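Local structure of glycine betaine, L-proline ABC transporter, glycine/betaine/L-proline-binding protein (ProX) (3TMG) at residues Tyr95-Gly101 with Met203-Val209; Val38-Tyr44 with Asp223-Phe228; Val108-Ile113 with Lys194-Pro199. The protein binds glycine betaine between its two lobes and probably serves as the substrate-binding component of an ABC importer for glycine betaine and related quaternary amines. One frame throughout, in Å; residues are numbered along the deposited sequence.

Contact 1. Residues Tyr95-Gly101 with Met203-Val209. With EDO (1,2-ethanediol), chain F.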
loop_
_atom_site.group_PDB
_atom_site.type_symbol
_atom_site.label_atom_id
_atom_site.label_comp_id
_atom_site.label_asym_id
_atom_site.label_seq_id
_atom_site.Cartn_x
_atom_site.Cartn_y
_atom_site.Cartn_z
ATOM N N TYR A 95 -9.467 -0.358 -4.488
ATOM C CA TYR A 95 -9.493 -1.418 -3.496
ATOM C C TYR A 95 -10.200 -0.840 -2.260
ATOM O O TYR A 95 -9.870 0.282 -1.825
ATOM C CB TYR A 95 -8.044 -1.905 -3.099
ATOM C CG TYR A 95 -8.101 -2.908 -1.926
ATOM C CD1 TYR A 95 -8.105 -2.458 -0.587
ATOM C CD2 TYR A 95 -8.222 -4.307 -2.175
ATOM C CE1 TYR A 95 -8.221 -3.353 0.482
ATOM C CE2 TYR A 95 -8.338 -5.210 -1.105
ATOM C CZ TYR A 95 -8.356 -4.719 0.198
ATOM O OH TYR A 95 -8.439 -5.588 1.250
ATOM N N GLU A 96 -11.140 -1.588 -1.674
ATOM C CA GLU A 96 -11.823 -1.137 -0.445
ATOM C C GLU A 96 -11.644 -2.150 0.676
ATOM O O GLU A 96 -11.711 -3.352 0.434
ATOM C CB GLU A 96 -13.332 -0.871 -0.680
ATOM C CG GLU A 96 -13.537 0.241 -1.724
ATOM C CD GLU A 96 -14.976 0.680 -1.907
ATOM O OE1 GLU A 96 -15.818 0.377 -1.052
ATOM O OE2 GLU A 96 -15.252 1.390 -2.900
ATOM N N GLY A 97 -11.404 -1.635 1.897
ATOM C CA GLY A 97 -11.289 -2.446 3.085
ATOM C C GLY A 97 -9.939 -2.391 3.775
ATOM O O GLY A 97 -9.605 -3.314 4.548
ATOM N N THR A 98 -9.195 -1.300 3.598
ATOM C CA THR A 98 -7.890 -1.202 4.248
ATOM C C THR A 98 -8.046 -0.968 5.728
ATOM O O THR A 98 -9.021 -0.347 6.147
ATOM C CB THR A 98 -6.981 -0.055 3.713
ATOM O OG1 THR A 98 -7.570 1.238 4.008
ATOM C CG2 THR A 98 -6.774 -0.239 2.181
ATOM N N ILE A 99 -7.041 -1.379 6.511
ATOM C CA ILE A 99 -6.956 -0.928 7.906
ATOM C C ILE A 99 -5.466 -0.760 8.157
ATOM O O ILE A 99 -4.670 -1.614 7.698
ATOM C CB ILE A 99 -7.503 -2.029 8.879
ATOM C CG1 ILE A 99 -8.978 -2.331 8.628
ATOM C CG2 ILE A 99 -7.196 -1.716 10.356
ATOM C CD1 ILE A 99 -9.505 -3.519 9.458
ATOM N N GLN A 100 -5.073 0.271 8.894
ATOM C CA GLN A 100 -3.689 0.367 9.377
ATOM C C GLN A 100 -3.767 0.496 10.892
ATOM O O GLN A 100 -4.773 0.950 11.435
ATOM C CB GLN A 100 -2.942 1.576 8.742
ATOM C CG GLN A 100 -3.720 2.902 8.896
ATOM C CD GLN A 100 -2.906 4.173 8.669
ATOM O OE1 GLN A 100 -1.802 4.147 8.096
ATOM N NE2 GLN A 100 -3.477 5.324 9.082
ATOM N N GLY A 101 -2.736 0.015 11.589
ATOM C CA GLY A 101 -2.764 0.132 13.049
ATOM C C GLY A 101 -1.546 -0.518 13.703
ATOM O O GLY A 101 -0.599 -0.922 13.012
ATOM N N MET A 203 -5.639 6.091 13.843
ATOM C CA MET A 203 -5.191 5.365 12.664
ATOM C C MET A 203 -6.269 5.248 11.576
ATOM O O MET A 203 -6.002 4.710 10.469
ATOM C CB MET A 203 -4.713 3.958 13.036
ATOM C CG MET A 203 -3.658 3.883 14.154
ATOM S SD MET A 203 -2.140 4.690 13.651
ATOM C CE MET A 203 -1.528 3.626 12.343
ATOM N N GLY A 204 -7.479 5.725 11.866
ATOM C CA GLY A 204 -8.550 5.715 10.850
ATOM C C GLY A 204 -9.437 4.483 10.977
ATOM O O GLY A 204 -9.087 3.521 11.661
ATOM N N GLY A 205 -10.610 4.516 10.345
ATOM C CA GLY A 205 -11.460 3.303 10.275
ATOM C C GLY A 205 -11.027 2.482 9.075
ATOM O O GLY A 205 -9.841 2.464 8.711
ATOM N N ILE A 206 -11.978 1.770 8.470
ATOM C CA ILE A 206 -11.684 0.907 7.328
ATOM C C ILE A 206 -11.691 1.861 6.126
ATOM O O ILE A 206 -12.669 2.583 5.937
ATOM C CB ILE A 206 -12.755 -0.218 7.261
ATOM C CG1 ILE A 206 -12.765 -0.965 8.592
ATOM C CG2 ILE A 206 -12.576 -1.114 6.037
ATOM C CD1 ILE A 206 -14.081 -1.626 8.914
ATOM N N GLU A 207 -10.611 1.891 5.339
ATOM C CA GLU A 207 -10.504 2.892 4.304
ATOM C C GLU A 207 -10.273 2.238 2.943
ATOM O O GLU A 207 -10.693 1.043 2.726
ATOM C CB GLU A 207 -9.486 3.964 4.717
ATOM C CG GLU A 207 -9.919 4.583 6.050
ATOM C CD GLU A 207 -9.084 5.734 6.500
ATOM O OE1 GLU A 207 -8.128 6.102 5.756
ATOM O OE2 GLU A 207 -9.417 6.286 7.606
ATOM N N SER A 208 -9.668 2.962 2.023
ATOM C CA SER A 208 -9.535 2.366 0.693
ATOM C C SER A 208 -8.266 2.870 0.011
ATOM O O SER A 208 -7.619 3.816 0.519
ATOM C CB SER A 208 -10.828 2.603 -0.097
ATOM O OG SER A 208 -10.856 3.953 -0.434
ATOM N N VAL A 209 -7.896 2.245 -1.088
ATOM C CA VAL A 209 -6.726 2.719 -1.858
ATOM C C VAL A 209 -7.328 3.334 -3.103
ATOM O O VAL A 209 -8.185 2.695 -3.751
ATOM C CB VAL A 209 -5.792 1.550 -2.233
ATOM C CG1 VAL A 209 -4.478 2.042 -2.872
ATOM C CG2 VAL A 209 -5.488 0.685 -0.983
HETATM C C1 EDO F . -14.144 2.268 2.480
HETATM O O1 EDO F . -13.965 3.268 3.501
HETATM C C2 EDO F . -15.325 1.453 2.983
HETATM O O2 EDO F . -14.833 0.378 3.805
HETATM O O HOH W 1 -6.240 3.405 2.941
HETATM O O HOH W 2 -7.173 2.557 9.014
#
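T98 presses its methyl CG2 against CG2 of V209 at 3.5 Å, the two side chains crossing at about a right angle. The other branch of T98 is held by a water that lies 2.8 Å from T98 OG1 and donates to S208 O. Y95 meets the same V209 methyl obliquely through its ring atom CD1; its hydroxyl is hydrogen-bonded elsewhere, to D235. Where the strands form antiparallel bridges, E207 O takes two backbone bonds, from G97 N and T98 N, each 2.9 Å long. The first comes nearly along the C=O axis (172°), the second from above the carbonyl plane. One residue facing two in this way, with G97 at positive phi, makes a G1 beta bulge. Both strands belong to the antiparallel sheet through which the chain passes between the two lobes of this type II periplasmic-binding-protein fold. Across the bulge, I206 CG2 lies tightly on G97 CA at 3.5 Å, while its CG1 runs alongside CG1 of I99.

Farther along 95-101, Q100 places CG between its backbone N and carbonyl carbon (chi1 52°) and extends from there, which carries NE2 to 2.9 Å from M203 O. That acceptor lies in the plane of the amide, although NE2 stands above the plane of the M203 carbonyl. Q100 OE1 is hydrogen-bonded to T136 OG1 of the glycine betaine site, and the Q100 side chain comes within about 4 Å of the bound ligand; its amide is thus gripped at both ends. M203, bent at chi2 and chi3, curls its CE back to 3.8 Å from G101 CA.

Contact 2. Residues Val38-Tyr44 with Asp223-Phe228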
loop_
_atom_site.group_PDB
_atom_site.type_symbol
_atom_site.label_atom_id
_atom_site.label_comp_id
_atom_site.label_asym_id
_atom_site.label_seq_id
_atom_site.Cartn_x
_atom_site.Cartn_y
_atom_site.Cartn_z
ATOM N N VAL A 38 -0.825 -4.905 -18.242
ATOM C CA VAL A 38 -2.040 -4.508 -18.952
ATOM C C VAL A 38 -1.753 -3.443 -20.041
ATOM O O VAL A 38 -2.122 -3.645 -21.227
ATOM C CB VAL A 38 -3.095 -4.011 -17.951
ATOM C CG1 VAL A 38 -4.286 -3.446 -18.693
ATOM C CG2 VAL A 38 -3.500 -5.155 -17.025
ATOM N N PHE A 39 -1.060 -2.352 -19.668
ATOM C CA PHE A 39 -0.709 -1.309 -20.643
ATOM C C PHE A 39 0.218 -1.825 -21.764
ATOM O O PHE A 39 0.064 -1.452 -22.930
ATOM C CB PHE A 39 -0.109 -0.084 -19.968
ATOM C CG PHE A 39 -1.111 0.810 -19.324
ATOM C CD1 PHE A 39 -2.150 1.370 -20.067
ATOM C CD2 PHE A 39 -1.006 1.148 -17.974
ATOM C CE1 PHE A 39 -3.082 2.216 -19.455
ATOM C CE2 PHE A 39 -1.917 1.994 -17.377
ATOM C CZ PHE A 39 -2.967 2.531 -18.113
ATOM N N GLU A 40 1.184 -2.677 -21.423
ATOM C CA GLU A 40 2.018 -3.307 -22.447
ATOM C C GLU A 40 1.193 -4.084 -23.464
ATOM O O GLU A 40 1.460 -3.975 -24.685
ATOM C CB GLU A 40 3.084 -4.215 -21.856
ATOM C CG GLU A 40 4.178 -3.450 -21.129
ATOM C CD GLU A 40 5.149 -4.351 -20.369
ATOM O OE1 GLU A 40 4.888 -5.556 -20.170
ATOM O OE2 GLU A 40 6.204 -3.838 -19.959
ATOM N N LYS A 41 0.227 -4.871 -22.983
ATOM C CA LYS A 41 -0.603 -5.653 -23.901
ATOM C C LYS A 41 -1.468 -4.777 -24.794
ATOM O O LYS A 41 -1.791 -5.180 -25.926
ATOM C CB LYS A 41 -1.422 -6.691 -23.174
ATOM C CG LYS A 41 -0.580 -7.898 -22.819
ATOM C CD LYS A 41 -1.256 -8.727 -21.755
ATOM C CE LYS A 41 -2.328 -9.613 -22.382
ATOM N NZ LYS A 41 -1.820 -10.215 -23.652
ATOM N N MET A 42 -1.822 -3.586 -24.290
ATOM C CA MET A 42 -2.462 -2.531 -25.086
ATOM C C MET A 42 -1.509 -1.758 -26.015
ATOM O O MET A 42 -1.961 -0.871 -26.753
ATOM C CB MET A 42 -3.208 -1.529 -24.191
ATOM C CG MET A 42 -4.353 -2.126 -23.394
ATOM S SD MET A 42 -5.002 -1.088 -22.071
ATOM C CE MET A 42 -5.401 0.448 -22.935
ATOM N N GLY A 43 -0.214 -2.078 -26.005
ATOM C CA GLY A 43 0.719 -1.468 -26.978
ATOM C C GLY A 43 1.440 -0.236 -26.443
ATOM O O GLY A 43 2.017 0.528 -27.208
ATOM N N TYR A 44 1.443 -0.052 -25.122
ATOM C CA TYR A 44 2.186 1.050 -24.517
ATOM C C TYR A 44 3.624 0.669 -24.171
ATOM O O TYR A 44 3.925 -0.483 -23.800
ATOM C CB TYR A 44 1.501 1.493 -23.201
ATOM C CG TYR A 44 0.294 2.345 -23.411
ATOM C CD1 TYR A 44 -0.884 1.784 -23.866
ATOM C CD2 TYR A 44 0.331 3.730 -23.185
ATOM C CE1 TYR A 44 -2.012 2.565 -24.085
ATOM C CE2 TYR A 44 -0.794 4.527 -23.414
ATOM C CZ TYR A 44 -1.968 3.929 -23.852
ATOM O OH TYR A 44 -3.114 4.661 -24.086
ATOM N N ASP A 223 -7.626 6.431 -23.490
ATOM C CA ASP A 223 -7.447 5.000 -23.242
ATOM C C ASP A 223 -6.706 4.726 -21.926
ATOM O O ASP A 223 -7.103 3.802 -21.163
ATOM C CB ASP A 223 -6.732 4.336 -24.414
ATOM C CG ASP A 223 -7.608 4.261 -25.667
ATOM O OD1 ASP A 223 -8.839 4.438 -25.578
ATOM O OD2 ASP A 223 -7.045 4.024 -26.729
ATOM N N ALA A 224 -5.651 5.509 -21.649
ATOM C CA ALA A 224 -4.892 5.338 -20.398
ATOM C C ALA A 224 -5.738 5.779 -19.216
ATOM O O ALA A 224 -5.768 5.097 -18.204
ATOM C CB ALA A 224 -3.552 6.084 -20.391
ATOM N N TYR A 225 -6.430 6.912 -19.358
ATOM C CA TYR A 225 -7.398 7.368 -18.348
ATOM C C TYR A 225 -8.424 6.291 -18.012
ATOM O O TYR A 225 -8.685 6.020 -16.831
ATOM C CB TYR A 225 -8.097 8.636 -18.838
ATOM C CG TYR A 225 -9.105 9.198 -17.869
ATOM C CD1 TYR A 225 -10.423 8.736 -17.859
ATOM C CD2 TYR A 225 -8.741 10.171 -16.941
ATOM C CE1 TYR A 225 -11.362 9.242 -16.950
ATOM C CE2 TYR A 225 -9.669 10.693 -16.040
ATOM C CZ TYR A 225 -10.983 10.233 -16.051
ATOM O OH TYR A 225 -11.929 10.722 -15.147
ATOM N N TYR A 226 -8.985 5.668 -19.045
ATOM C CA TYR A 226 -10.006 4.637 -18.878
ATOM C C TYR A 226 -9.486 3.484 -18.023
ATOM O O TYR A 226 -10.181 3.045 -17.118
ATOM C CB TYR A 226 -10.468 4.146 -20.265
ATOM C CG TYR A 226 -11.573 3.114 -20.268
ATOM C CD1 TYR A 226 -11.332 1.805 -19.826
ATOM C CD2 TYR A 226 -12.871 3.438 -20.748
ATOM C CE1 TYR A 226 -12.335 0.855 -19.834
ATOM C CE2 TYR A 226 -13.877 2.490 -20.780
ATOM C CZ TYR A 226 -13.598 1.207 -20.344
ATOM O OH TYR A 226 -14.618 0.280 -20.349
ATOM N N VAL A 227 -8.253 3.015 -18.273
ATOM C CA VAL A 227 -7.705 1.922 -17.474
ATOM C C VAL A 227 -7.545 2.352 -16.000
ATOM O O VAL A 227 -7.965 1.628 -15.084
ATOM C CB VAL A 227 -6.368 1.414 -18.037
ATOM C CG1 VAL A 227 -5.792 0.331 -17.154
ATOM C CG2 VAL A 227 -6.570 0.910 -19.467
ATOM N N PHE A 228 -6.952 3.523 -15.761
ATOM C CA PHE A 228 -6.864 4.025 -14.389
ATOM C C PHE A 228 -8.257 4.126 -13.732
ATOM O O PHE A 228 -8.428 3.817 -12.526
ATOM C CB PHE A 228 -6.148 5.392 -14.332
ATOM C CG PHE A 228 -4.627 5.320 -14.510
ATOM C CD1 PHE A 228 -3.829 4.625 -13.595
ATOM C CD2 PHE A 228 -4.004 5.977 -15.560
ATOM C CE1 PHE A 228 -2.435 4.577 -13.739
ATOM C CE2 PHE A 228 -2.604 5.924 -15.723
ATOM C CZ PHE A 228 -1.819 5.239 -14.799
HETATM O O HOH W 3 -4.180 4.338 -26.588
#
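F39 and V227 approach each other from opposite directions, the valine oblique to the ring, between the end of helix 26-41 and helix 222-230, two helices of one lobe of this bilobal binding protein. Helix 26-41 closes with a Schellman motif: G43 has positive phi, with G43 N bonded to E40 O and Y44 N to F39 O. M42, just before the turn, and Y44, just after it, reach the same partner helix as F39.

Apolar contacts predominate. The F39 ring, with CG anti to the carbonyl carbon (chi1 -78°), reaches across so that its CZ lies 3.6 Å from V227 CB. Its neighbouring atom CE1 approaches A224 CA at 3.7 Å, and A224 O lies in the ring plane at the edge. M42 slides past V227 in the opposite direction, SD coming 3.6 Å from V227 CG2; the bend at chi3 (54°) brings CE to the same methyl. V38 CG1 adds a looser touch on V227 CG1, 4.3 Å away.

Among the aromatic groups, F39 offers CZ and CE2 to one face of the F228 ring, offset toward its rim. The planes are 55° apart, an oblique pairing with centroids separated by 5.6 Å. F39 also lies against a face of Y44 through CD1, and V18 of strand 16-22 touches all three rings, joining the helices to the sheet beneath.

Polar contact across the segments passes through solvent. D223 OD2 has a direct partner elsewhere, the hydroxyl of Y275, and is also reached by a bridging water, which donates to it over 2.9 Å and lies 2.7 Å from Y44 OH.

Contact 3. Residues Val108-Ile113 with Lys194-Pro199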
loop_
_atom_site.group_PDB
_atom_site.type_symbol
_atom_site.label_atom_id
_atom_site.label_comp_id
_atom_site.label_asym_id
_atom_site.label_seq_id
_atom_site.Cartn_x
_atom_site.Cartn_y
_atom_site.Cartn_z
ATOM N N VAL A 108 0.952 -11.600 22.979
ATOM C CA VAL A 108 1.078 -10.416 23.839
ATOM C C VAL A 108 -0.287 -10.088 24.491
ATOM O O VAL A 108 -1.274 -9.846 23.796
ATOM C CB VAL A 108 1.641 -9.193 23.076
ATOM C CG1 VAL A 108 1.746 -7.991 23.998
ATOM C CG2 VAL A 108 2.994 -9.522 22.461
ATOM N N PRO A 109 -0.346 -10.083 25.842
ATOM C CA PRO A 109 -1.622 -10.030 26.545
ATOM C C PRO A 109 -2.251 -8.641 26.750
ATOM O O PRO A 109 -2.894 -8.413 27.783
ATOM C CB PRO A 109 -1.286 -10.648 27.894
ATOM C CG PRO A 109 0.146 -10.267 28.118
ATOM C CD PRO A 109 0.793 -10.121 26.776
ATOM N N ILE A 110 -2.099 -7.734 25.783
ATOM C CA ILE A 110 -2.866 -6.491 25.801
ATOM C C ILE A 110 -3.806 -6.405 24.583
ATOM O O ILE A 110 -3.566 -7.056 23.558
ATOM C CB ILE A 110 -1.954 -5.242 25.871
ATOM C CG1 ILE A 110 -1.083 -5.133 24.624
ATOM C CG2 ILE A 110 -1.120 -5.235 27.142
ATOM C CD1 ILE A 110 -0.461 -3.780 24.484
ATOM N N SER A 111 -4.862 -5.595 24.709
ATOM C CA SER A 111 -5.843 -5.425 23.665
ATOM C C SER A 111 -5.917 -4.027 23.074
ATOM O O SER A 111 -6.514 -3.872 22.046
ATOM C CB SER A 111 -7.219 -5.817 24.177
ATOM O OG SER A 111 -7.291 -7.233 24.260
ATOM N N SER A 112 -5.313 -3.040 23.734
ATOM C CA SER A 112 -5.462 -1.649 23.345
ATOM C C SER A 112 -4.141 -0.875 23.264
ATOM O O SER A 112 -3.190 -1.206 23.932
ATOM C CB SER A 112 -6.370 -0.940 24.338
ATOM O OG SER A 112 -6.709 0.307 23.794
ATOM N N ILE A 113 -4.096 0.169 22.439
ATOM C CA ILE A 113 -2.930 1.003 22.327
ATOM C C ILE A 113 -2.608 1.627 23.697
ATOM O O ILE A 113 -1.454 1.724 24.070
ATOM C CB ILE A 113 -3.111 2.130 21.270
ATOM C CG1 ILE A 113 -3.084 1.543 19.847
ATOM C CG2 ILE A 113 -2.006 3.179 21.433
ATOM C CD1 ILE A 113 -3.257 2.606 18.751
ATOM N N LYS A 194 -2.323 -9.511 15.855
ATOM C CA LYS A 194 -3.587 -8.811 16.099
ATOM C C LYS A 194 -3.341 -7.309 16.075
ATOM O O LYS A 194 -2.261 -6.842 16.458
ATOM C CB LYS A 194 -4.226 -9.234 17.440
ATOM C CG LYS A 194 -3.333 -8.958 18.669
ATOM C CD LYS A 194 -3.961 -9.495 19.959
ATOM C CE LYS A 194 -3.091 -9.252 21.170
ATOM N NZ LYS A 194 -3.690 -9.928 22.361
ATOM N N PHE A 195 -4.351 -6.561 15.644
ATOM C CA PHE A 195 -4.367 -5.118 15.857
ATOM C C PHE A 195 -4.750 -4.810 17.275
ATOM O O PHE A 195 -5.571 -5.512 17.861
ATOM C CB PHE A 195 -5.403 -4.438 14.954
ATOM C CG PHE A 195 -5.023 -4.352 13.507
ATOM C CD1 PHE A 195 -3.993 -3.520 13.099
ATOM C CD2 PHE A 195 -5.761 -5.047 12.521
ATOM C CE1 PHE A 195 -3.688 -3.371 11.732
ATOM C CE2 PHE A 195 -5.443 -4.915 11.156
ATOM C CZ PHE A 195 -4.410 -4.088 10.764
ATOM N N LEU A 196 -4.134 -3.785 17.831
ATOM C CA LEU A 196 -4.562 -3.240 19.104
ATOM C C LEU A 196 -5.708 -2.268 18.864
ATOM O O LEU A 196 -5.754 -1.571 17.835
ATOM C CB LEU A 196 -3.380 -2.535 19.797
ATOM C CG LEU A 196 -2.145 -3.366 20.161
ATOM C CD1 LEU A 196 -1.112 -2.464 20.846
ATOM C CD2 LEU A 196 -2.486 -4.527 21.103
ATOM N N ASP A 197 -6.621 -2.192 19.825
ATOM C CA ASP A 197 -7.716 -1.226 19.771
ATOM C C ASP A 197 -7.185 0.219 19.747
ATOM O O ASP A 197 -6.205 0.529 20.388
ATOM C CB ASP A 197 -8.666 -1.422 20.987
ATOM C CG ASP A 197 -9.475 -2.728 20.903
ATOM O OD1 ASP A 197 -9.547 -3.361 19.809
ATOM O OD2 ASP A 197 -10.047 -3.126 21.934
ATOM N N ASP A 198 -7.882 1.093 19.039
ATOM C CA ASP A 198 -7.453 2.471 18.811
ATOM C C ASP A 198 -8.680 3.331 19.152
ATOM O O ASP A 198 -9.467 3.703 18.255
ATOM C CB ASP A 198 -7.000 2.568 17.335
ATOM C CG ASP A 198 -6.754 4.006 16.837
ATOM O OD1 ASP A 198 -6.485 4.940 17.669
ATOM O OD2 ASP A 198 -6.802 4.152 15.572
ATOM N N PRO A 199 -8.880 3.612 20.461
ATOM C CA PRO A 199 -10.163 4.153 20.992
ATOM C C PRO A 199 -10.597 5.421 20.291
ATOM O O PRO A 199 -11.800 5.651 20.097
ATOM C CB PRO A 199 -9.846 4.505 22.450
ATOM C CG PRO A 199 -8.611 3.729 22.801
ATOM C CD PRO A 199 -7.953 3.222 21.546
HETATM O O HOH W 4 -6.476 -6.310 20.196
HETATM O O HOH W 5 -6.460 -8.869 22.286
#
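K194 reaches across to 108-113 with its amine, and two backbone carbonyls receive it. NZ lies 2.8 Å from V108 O, nearly in line with that C=O (166°), and 3.1 Å from I110 O, where it stands above the carbonyl plane. The chain leaves its backbone with CG between N and the carbonyl carbon (chi1 60°) and then runs fully extended, which is what spans the gap. A water accepting from NZ continues to S111 OG.

Backbone bonds form a single bridge at S112 and D197. D197 N donates to S111 O over 2.8 Å, almost straight at 177°, and I113 N donates to D197 O at 3.0 Å, in the carbonyl plane. S112 OG adds a weak bond to this same D197 carbonyl. A second water donates to both S111 O and F195 O.

Apolar contact centres on L196. Its CD2 lies 3.8 Å from I110 CG1, and its CB faces I113 CG1 at 4.1 Å. I113 CD1 continues alongside the D198 side chain, whose carboxylate is held by Y147 and by the backbone N-H of I202.

The contact thus ties the loop after strand 88-105 to the end of strand 193-195, within one lobe. With two carbonyl oxygens and a water around the ammonium group, the positive charge of K194 appears to be stabilised by dipoles, without a carboxylate among these partners.

How the contacts relate
Contact 3 is nested along the chain inside the loop closed by contact 1, and both lie inside the loop closed by contact 2. Contacts 1 and 3 have centres about 17 Å apart and reach the same antiparallel sheet, in which strands 88-105 and 193-195 are neighbours. They also touch: M203 N lies 2.8 Å from D198 OD2, a probable hydrogen bond, and F195 packs on I99 and G101. Contact 2 stands apart, its centre about 43 Å from that of contact 3 and on the opposite side of the chain's centre. The two outer contacts thus mark different lobes, with contact 1 between them, beside the betaine site.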